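Local coordinates for hypothetical protein (Mus musculus, PDB 1VKB), which is probably a gamma-glutamylamine cyclotransferase, releasing 5-oxoproline from gamma-glutamyl amines, at residues 99-104 with 127-132. Residues are numbered along the deposited sequence; the frame is centred on the assembly and turned at random.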
# COMPACT_ATOMS: atom_id res chain seq x y z
N MET A 99 -8.06 5.44 9.36
CA MET A 99 -7.60 4.05 9.26
C MET A 99 -6.16 4.03 8.73
O MET A 99 -5.29 3.31 9.27
CB MET A 99 -8.55 3.33 8.26
CG MET A 99 -8.25 1.89 7.77
SD MET A 99 -9.36 1.21 6.45
CE MET A 99 -9.08 -0.56 6.56
N TYR A 100 -5.93 4.82 7.67
CA TYR A 100 -4.63 5.09 7.14
C TYR A 100 -4.44 6.59 7.02
O TYR A 100 -5.40 7.34 7.12
CB TYR A 100 -4.50 4.48 5.74
CG TYR A 100 -4.46 2.96 5.65
CD1 TYR A 100 -5.61 2.25 5.49
CD2 TYR A 100 -3.27 2.28 5.65
CE1 TYR A 100 -5.60 0.89 5.34
CE2 TYR A 100 -3.25 0.91 5.52
CZ TYR A 100 -4.43 0.22 5.37
OH TYR A 100 -4.51 -1.16 5.19
N GLN A 101 -3.19 7.00 6.91
CA GLN A 101 -2.86 8.38 6.62
C GLN A 101 -1.94 8.31 5.39
O GLN A 101 -1.02 7.49 5.32
CB GLN A 101 -2.16 9.01 7.81
CG GLN A 101 -2.93 9.01 9.10
CD GLN A 101 -2.89 7.70 9.83
OE1 GLN A 101 -1.83 7.08 9.98
NE2 GLN A 101 -4.06 7.25 10.28
N ARG A 102 -2.22 9.17 4.40
CA ARG A 102 -1.41 9.17 3.23
C ARG A 102 -0.12 9.93 3.51
O ARG A 102 -0.15 11.11 3.93
CB ARG A 102 -2.17 9.85 2.09
CG ARG A 102 -1.34 9.93 0.78
CD ARG A 102 -2.18 10.00 -0.50
NE ARG A 102 -3.32 10.93 -0.50
CZ ARG A 102 -3.23 12.27 -0.73
NH1 ARG A 102 -2.07 12.89 -0.83
NH2 ARG A 102 -4.31 12.99 -0.77
N THR A 103 1.01 9.28 3.21
CA THR A 103 2.34 9.79 3.56
C THR A 103 3.27 9.71 2.35
O THR A 103 3.24 8.74 1.63
CB THR A 103 2.88 8.91 4.72
OG1 THR A 103 1.99 9.04 5.86
CG2 THR A 103 4.14 9.46 5.20
N ALA A 104 4.10 10.73 2.12
CA ALA A 104 4.97 10.74 0.92
C ALA A 104 6.26 10.05 1.34
O ALA A 104 6.81 10.43 2.37
CB ALA A 104 5.24 12.13 0.51
N TYR A 127 -0.04 4.68 1.64
CA TYR A 127 -1.01 4.61 2.75
C TYR A 127 -0.33 3.91 3.95
O TYR A 127 -0.13 2.71 3.92
CB TYR A 127 -2.31 3.92 2.29
CG TYR A 127 -3.01 4.80 1.28
CD1 TYR A 127 -3.68 5.96 1.71
CD2 TYR A 127 -2.95 4.54 -0.09
CE1 TYR A 127 -4.29 6.81 0.80
CE2 TYR A 127 -3.52 5.44 -1.03
CZ TYR A 127 -4.20 6.54 -0.57
OH TYR A 127 -4.78 7.40 -1.45
N THR A 128 0.12 4.71 4.93
CA THR A 128 0.75 4.18 6.17
C THR A 128 -0.25 4.29 7.29
O THR A 128 -1.30 4.87 7.12
CB THR A 128 2.02 4.94 6.50
OG1 THR A 128 1.71 6.33 6.72
CG2 THR A 128 2.95 4.93 5.33
N THR A 129 0.05 3.74 8.46
CA THR A 129 -0.81 3.97 9.60
C THR A 129 -0.06 4.15 10.91
O THR A 129 0.89 3.42 11.19
CB THR A 129 -1.89 2.95 9.72
OG1 THR A 129 -2.71 3.32 10.84
CG2 THR A 129 -1.36 1.58 10.07
N ALA A 130 -0.50 5.17 11.63
CA ALA A 130 -0.09 5.46 13.02
C ALA A 130 -1.24 5.09 13.97
O ALA A 130 -1.13 5.27 15.19
CB ALA A 130 0.20 6.91 13.17
N THR A 131 -2.34 4.54 13.45
CA THR A 131 -3.51 4.26 14.33
C THR A 131 -3.79 2.76 14.41
O THR A 131 -4.90 2.36 14.60
CB THR A 131 -4.76 4.99 13.81
OG1 THR A 131 -4.96 4.70 12.40
CG2 THR A 131 -4.60 6.49 13.89
N TYR A 132 -2.75 1.94 14.23
CA TYR A 132 -2.81 0.50 14.38
C TYR A 132 -3.12 0.12 15.83
O TYR A 132 -2.85 0.89 16.76
CB TYR A 132 -1.45 -0.13 13.96
CG TYR A 132 -0.23 0.51 14.61
CD1 TYR A 132 0.42 1.60 14.02
CD2 TYR A 132 0.31 0.00 15.81
CE1 TYR A 132 1.51 2.17 14.58
CE2 TYR A 132 1.40 0.58 16.37
CZ TYR A 132 2.00 1.68 15.76
OH TYR A 132 3.10 2.26 16.33
O HOH W 1 0.91 7.21 9.14
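Gln101 and Thr128 form an antiparallel hydrogen-bonded pair, Gln101 N giving to Thr128 O at 2.9 Å and Thr128 N returning a bond to Gln101 O. Further along, the Gln101 side chain reaches the backbone of Ala130: a bend at chi2 (80°) swings CD back toward the neighbouring strand, and OE1, carried on it, receives Ala130 N at 2.9 Å in the amide plane, on a lone pair. NE2 reaches only weakly to Thr131 OG1, its stronger partner being Pro97 O; Thr131 OG1 is itself hydrogen-bonded to Ser98 O. An alanine in place of Gln101 would probably leave Ala130 N without its acceptor and the turn after the strand freer to shift. A water joins OE1 to Thr128 OG1, which also shares a hydrogen bond with Thr103 OG1 at 2.9 Å. Thr129 OG1, held anti to its backbone N (chi1 -177°), donates to Met99 O at 3.0 Å and accepts from Thr131 N, closing an ST turn. On the opposite face of the sheet from Gln101 and Thr128, Arg102 and Tyr127 lie side by side, Arg102 CB 3.9 Å from Tyr127 CE1, the guanidinium and ring planes 87° apart. Asp91 of helix 84-93 positions both, by a salt bridge to Arg102 NH2 and a hydrogen bond from Tyr127 OH. Tyr100 CD2 packs on Tyr127 CB, while its ring stacks with Trp64. Together these contacts join strands 101-109 and 121-129, antiparallel neighbours in the mixed sheet of the gamma-glutamyl cyclotransferase-like fold.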